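PDB 5GV0: lysosome-associated membrane glycoprotein 1 from Mus musculus, which is a heavily glycosylated protein of the lysosomal membrane that probably assembles with other copies of itself through its luminal domains. Local coordinates for residues Thr15-Ile27 with Leu133-Val147. Residues are numbered along the deposited sequence; the frame is centred on the assembly and turned at random.
Sequences TCLLASMALQLNI and LSLNVFSVQVQAFKV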
loop_
_atom_site.group_PDB
_atom_site.type_symbol
_atom_site.label_atom_id
_atom_site.label_comp_id
_atom_site.label_asym_id
_atom_site.label_seq_id
_atom_site.Cartn_x
_atom_site.Cartn_y
_atom_site.Cartn_z
ATOM N N THR A 15 11.113 -14.133 -4.901
ATOM C CA THR A 15 10.303 -13.198 -4.129
ATOM C C THR A 15 10.813 -11.767 -4.261
ATOM O O THR A 15 11.998 -11.504 -4.066
ATOM C CB THR A 15 10.278 -13.603 -2.653
ATOM O OG1 THR A 15 9.696 -14.904 -2.536
ATOM C CG2 THR A 15 9.452 -12.631 -1.837
ATOM N N CYS A 16 9.918 -10.845 -4.611
ATOM C CA CYS A 16 10.296 -9.444 -4.740
ATOM C C CYS A 16 9.503 -8.542 -3.799
ATOM O O CYS A 16 9.756 -7.347 -3.738
ATOM C CB CYS A 16 10.117 -8.962 -6.182
ATOM S SG CYS A 16 8.399 -8.793 -6.714
ATOM N N LEU A 17 8.536 -9.101 -3.080
ATOM C CA LEU A 17 7.825 -8.332 -2.067
ATOM C C LEU A 17 7.365 -9.250 -0.959
ATOM O O LEU A 17 6.768 -10.295 -1.227
ATOM C CB LEU A 17 6.616 -7.599 -2.660
ATOM C CG LEU A 17 5.862 -6.641 -1.729
ATOM C CD1 LEU A 17 6.607 -5.324 -1.524
ATOM C CD2 LEU A 17 4.476 -6.379 -2.289
ATOM N N LEU A 18 7.681 -8.872 0.273
ATOM C CA LEU A 18 7.100 -9.482 1.457
ATOM C C LEU A 18 6.430 -8.385 2.237
ATOM O O LEU A 18 6.993 -7.297 2.385
ATOM C CB LEU A 18 8.157 -10.156 2.324
ATOM C CG LEU A 18 8.850 -11.393 1.772
ATOM C CD1 LEU A 18 9.925 -11.818 2.742
ATOM C CD2 LEU A 18 7.844 -12.509 1.570
ATOM N N ALA A 19 5.232 -8.650 2.735
ATOM C CA ALA A 19 4.561 -7.654 3.555
ATOM C C ALA A 19 3.662 -8.302 4.582
ATOM O O ALA A 19 3.001 -9.314 4.319
ATOM C CB ALA A 19 3.764 -6.701 2.694
ATOM N N SER A 20 3.663 -7.709 5.765
ATOM C CA SER A 20 2.713 -8.025 6.816
ATOM C C SER A 20 2.169 -6.693 7.278
ATOM O O SER A 20 2.887 -5.908 7.909
ATOM C CB SER A 20 3.377 -8.790 7.959
ATOM O OG SER A 20 2.439 -9.050 8.985
ATOM N N MET A 21 0.927 -6.390 6.920
ATOM C CA MET A 21 0.449 -5.041 7.160
ATOM C C MET A 21 -1.053 -4.939 7.261
ATOM O O MET A 21 -1.790 -5.757 6.699
ATOM C CB MET A 21 0.953 -4.097 6.060
ATOM C CG MET A 21 0.572 -4.501 4.652
ATOM S SD MET A 21 1.484 -3.489 3.469
ATOM C CE MET A 21 0.937 -4.218 1.933
ATOM N N ALA A 22 -1.480 -3.911 7.990
ATOM C CA ALA A 22 -2.881 -3.565 8.148
ATOM C C ALA A 22 -3.123 -2.223 7.472
ATOM O O ALA A 22 -2.472 -1.231 7.810
ATOM C CB ALA A 22 -3.252 -3.506 9.631
ATOM N N LEU A 23 -4.047 -2.200 6.514
ATOM C CA LEU A 23 -4.274 -1.030 5.673
ATOM C C LEU A 23 -5.729 -0.603 5.661
ATOM O O LEU A 23 -6.632 -1.427 5.778
ATOM C CB LEU A 23 -3.829 -1.307 4.240
ATOM C CG LEU A 23 -2.396 -1.786 4.007
ATOM C CD1 LEU A 23 -2.242 -2.139 2.546
ATOM C CD2 LEU A 23 -1.395 -0.722 4.405
ATOM N N GLN A 24 -5.942 0.696 5.485
ATOM C CA GLN A 24 -7.273 1.278 5.507
ATOM C C GLN A 24 -7.326 2.456 4.554
ATOM O O GLN A 24 -6.434 3.304 4.568
ATOM C CB GLN A 24 -7.610 1.711 6.927
ATOM C CG GLN A 24 -8.878 2.513 7.096
ATOM C CD GLN A 24 -9.037 2.940 8.533
ATOM O OE1 GLN A 24 -8.546 3.994 8.934
ATOM N NE2 GLN A 24 -9.685 2.100 9.330
ATOM N N LEU A 25 -8.349 2.498 3.711
ATOM C CA LEU A 25 -8.575 3.656 2.851
ATOM C C LEU A 25 -9.502 4.632 3.554
ATOM O O LEU A 25 -10.560 4.250 4.031
ATOM C CB LEU A 25 -9.169 3.233 1.512
ATOM C CG LEU A 25 -8.342 2.226 0.715
ATOM C CD1 LEU A 25 -9.211 1.592 -0.348
ATOM C CD2 LEU A 25 -7.146 2.919 0.090
ATOM N N ASN A 26 -9.097 5.891 3.623
ATOM C CA ASN A 26 -9.937 6.939 4.181
ATOM C C ASN A 26 -10.347 7.849 3.033
ATOM O O ASN A 26 -9.509 8.555 2.464
ATOM C CB ASN A 26 -9.185 7.704 5.280
ATOM C CG ASN A 26 -10.026 8.785 5.947
ATOM O OD1 ASN A 26 -10.768 9.512 5.292
ATOM N ND2 ASN A 26 -9.888 8.904 7.263
ATOM N N ILE A 27 -11.623 7.808 2.666
ATOM C CA ILE A 27 -12.076 8.533 1.486
ATOM C C ILE A 27 -13.208 9.506 1.802
ATOM O O ILE A 27 -14.197 9.164 2.464
ATOM C CB ILE A 27 -12.511 7.559 0.359
ATOM C CG1 ILE A 27 -12.896 8.348 -0.891
ATOM C CG2 ILE A 27 -13.635 6.629 0.815
ATOM C CD1 ILE A 27 -12.796 7.549 -2.160
ATOM N N LEU A 133 -8.334 11.508 -0.409
ATOM C CA LEU A 133 -7.993 10.117 -0.100
ATOM C C LEU A 133 -6.674 9.987 0.639
ATOM O O LEU A 133 -5.647 10.481 0.175
ATOM C CB LEU A 133 -7.918 9.287 -1.383
ATOM C CG LEU A 133 -7.410 7.849 -1.229
ATOM C CD1 LEU A 133 -8.431 6.982 -0.495
ATOM C CD2 LEU A 133 -7.094 7.255 -2.593
ATOM N N SER A 134 -6.689 9.308 1.779
ATOM C CA SER A 134 -5.436 8.905 2.399
ATOM C C SER A 134 -5.389 7.388 2.517
ATOM O O SER A 134 -6.423 6.719 2.645
ATOM C CB SER A 134 -5.244 9.561 3.771
ATOM O OG SER A 134 -6.259 9.179 4.677
ATOM N N LEU A 135 -4.180 6.849 2.424
ATOM C CA LEU A 135 -3.940 5.447 2.707
ATOM C C LEU A 135 -3.382 5.356 4.109
ATOM O O LEU A 135 -2.264 5.808 4.368
ATOM C CB LEU A 135 -2.965 4.841 1.700
ATOM C CG LEU A 135 -2.517 3.406 1.986
ATOM C CD1 LEU A 135 -3.675 2.420 1.861
ATOM C CD2 LEU A 135 -1.366 3.015 1.064
ATOM N N ASN A 136 -4.173 4.799 5.017
ATOM C CA ASN A 136 -3.759 4.657 6.402
ATOM C C ASN A 136 -3.052 3.330 6.595
ATOM O O ASN A 136 -3.643 2.258 6.466
ATOM C CB ASN A 136 -4.967 4.804 7.327
ATOM C CG ASN A 136 -5.602 6.172 7.208
ATOM O OD1 ASN A 136 -4.992 7.103 6.674
ATOM N ND2 ASN A 136 -6.822 6.311 7.714
ATOM N N VAL A 137 -1.749 3.432 6.836
ATOM C CA VAL A 137 -0.903 2.284 7.105
ATOM C C VAL A 137 -0.879 2.131 8.607
ATOM O O VAL A 137 -0.113 2.799 9.306
ATOM C CB VAL A 137 0.513 2.469 6.543
ATOM C CG1 VAL A 137 1.324 1.212 6.768
ATOM C CG2 VAL A 137 0.448 2.794 5.059
ATOM N N PHE A 138 -1.757 1.274 9.099
ATOM C CA PHE A 138 -2.002 1.163 10.526
ATOM C C PHE A 138 -0.819 0.484 11.199
ATOM O O PHE A 138 -0.364 0.915 12.263
ATOM C CB PHE A 138 -3.307 0.398 10.773
ATOM C CG PHE A 138 -3.701 0.332 12.208
ATOM C CD1 PHE A 138 -4.376 1.386 12.798
ATOM C CD2 PHE A 138 -3.398 -0.782 12.973
ATOM C CE1 PHE A 138 -4.738 1.326 14.130
ATOM C CE2 PHE A 138 -3.759 -0.849 14.302
ATOM C CZ PHE A 138 -4.426 0.206 14.880
ATOM N N SER A 139 -0.315 -0.569 10.567
ATOM C CA SER A 139 0.959 -1.161 10.962
ATOM C C SER A 139 1.549 -1.862 9.754
ATOM O O SER A 139 0.825 -2.221 8.822
ATOM C CB SER A 139 0.796 -2.138 12.125
ATOM O OG SER A 139 0.121 -3.306 11.708
ATOM N N VAL A 140 2.863 -2.052 9.753
ATOM C CA VAL A 140 3.497 -2.588 8.563
ATOM C C VAL A 140 4.876 -3.153 8.836
ATOM O O VAL A 140 5.659 -2.585 9.596
ATOM C CB VAL A 140 3.600 -1.498 7.466
ATOM C CG1 VAL A 140 4.331 -0.257 8.001
ATOM C CG2 VAL A 140 4.270 -2.025 6.208
ATOM N N GLN A 141 5.147 -4.300 8.230
ATOM C CA GLN A 141 6.516 -4.694 7.942
ATOM C C GLN A 141 6.535 -4.999 6.451
ATOM O O GLN A 141 5.677 -5.739 5.962
ATOM C CB GLN A 141 6.964 -5.889 8.784
ATOM C CG GLN A 141 8.441 -6.227 8.573
ATOM C CD GLN A 141 8.990 -7.167 9.617
ATOM O OE1 GLN A 141 8.241 -7.771 10.392
ATOM N NE2 GLN A 141 10.314 -7.303 9.645
ATOM N N VAL A 142 7.467 -4.398 5.715
ATOM C CA VAL A 142 7.446 -4.538 4.265
ATOM C C VAL A 142 8.857 -4.491 3.687
ATOM O O VAL A 142 9.747 -3.805 4.201
ATOM C CB VAL A 142 6.538 -3.454 3.612
ATOM C CG1 VAL A 142 7.102 -2.056 3.825
ATOM C CG2 VAL A 142 6.335 -3.736 2.127
ATOM N N GLN A 143 9.063 -5.256 2.625
ATOM C CA GLN A 143 10.353 -5.296 1.953
ATOM C C GLN A 143 10.157 -5.534 0.460
ATOM O O GLN A 143 9.454 -6.476 0.067
ATOM C CB GLN A 143 11.225 -6.384 2.570
ATOM C CG GLN A 143 12.641 -6.447 2.003
ATOM C CD GLN A 143 13.514 -7.381 2.812
ATOM O OE1 GLN A 143 13.276 -7.586 4.002
ATOM N NE2 GLN A 143 14.527 -7.967 2.170
ATOM N N ALA A 144 10.761 -4.680 -0.362
ATOM C CA ALA A 144 10.617 -4.754 -1.807
ATOM C C ALA A 144 11.970 -4.903 -2.497
ATOM O O ALA A 144 12.994 -4.419 -1.994
ATOM C CB ALA A 144 9.887 -3.511 -2.330
ATOM N N PHE A 145 11.926 -5.595 -3.637
ATOM C CA PHE A 145 13.032 -5.822 -4.570
ATOM C C PHE A 145 13.928 -6.948 -4.062
ATOM O O PHE A 145 13.648 -8.110 -4.335
ATOM C CB PHE A 145 13.797 -4.518 -4.851
ATOM C CG PHE A 145 12.961 -3.500 -5.593
ATOM C CD1 PHE A 145 12.859 -3.554 -6.975
ATOM C CD2 PHE A 145 12.230 -2.540 -4.908
ATOM C CE1 PHE A 145 12.063 -2.655 -7.665
ATOM C CE2 PHE A 145 11.427 -1.636 -5.591
ATOM C CZ PHE A 145 11.345 -1.696 -6.975
ATOM N N LYS A 146 14.976 -6.634 -3.317
ATOM C CA LYS A 146 15.875 -7.675 -2.833
ATOM C C LYS A 146 15.291 -8.399 -1.619
ATOM O O LYS A 146 15.001 -7.781 -0.595
ATOM C CB LYS A 146 17.234 -7.078 -2.487
ATOM C CG LYS A 146 18.293 -8.094 -2.092
ATOM C CD LYS A 146 19.663 -7.431 -2.090
ATOM C CE LYS A 146 20.752 -8.403 -1.671
ATOM N NZ LYS A 146 20.540 -8.899 -0.283
ATOM N N VAL A 147 15.096 -9.710 -1.752
ATOM C CA VAL A 147 14.703 -10.558 -0.637
ATOM C C VAL A 147 15.626 -11.780 -0.582
ATOM O O VAL A 147 15.799 -12.483 -1.581
ATOM C CB VAL A 147 13.236 -11.018 -0.748
ATOM C CG1 VAL A 147 12.891 -11.985 0.382
ATOM C CG2 VAL A 147 12.302 -9.811 -0.731
HETATM O O HOH W 1 1.899 -5.212 10.663
#
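L23 and V137 lie side by side on the buried face of an antiparallel strand pair, CD2 of L23 4.0 Å from CG2 of V137. Branched aliphatic residues suit this face, which looks into the core. Next along, CD2 of L25 meets CD1 of L135 at 3.9 Å; CG of L135 stands anti to the backbone N (chi1 174°), and the chi2 rotation then lays CD1 against L25. At the other end, A19 is small enough to leave CG2 of V142 beside its CB, and CD1 of L17 rests on CB of A144 at 3.8 Å.

Midway, F138 and S139 both face A22 in a classic beta bulge, where 133-147 turns a corner: F138 N donates to A22 O, and A22 N to S139 O. The extra residue shifts the register by one, and both halves stay paired with 15-27.

The opposite face is largely polar. N136 gives ND2 to a lone pair of Q24 OE1 (3.1 Å, N-H...O 171°), the two amide planes being 66° apart; N136 OD1 is hydrogen-bonded to H126 ND1, and Q24 NE2 to N42 OD1. S134 OG also donates to N136 OD1. A water bridges S20 O and S139 OG. In the loop after the strand, V147 sets CG1 3.8 Å from CD1 of L18, covering that leucine.

In this LAMP-family luminal domain, one long strand, 14-30, thus pairs with two successive strands of the larger sheet. Strands 5-11 and 36-42 flank its other edge, while 118-121 and 125-128 extend the sheet beyond 140-144 and 133-138. L17 and M21 pack on L60 of strand 57-64 in the second sheet, and the C16-C53 disulfide ties down one end.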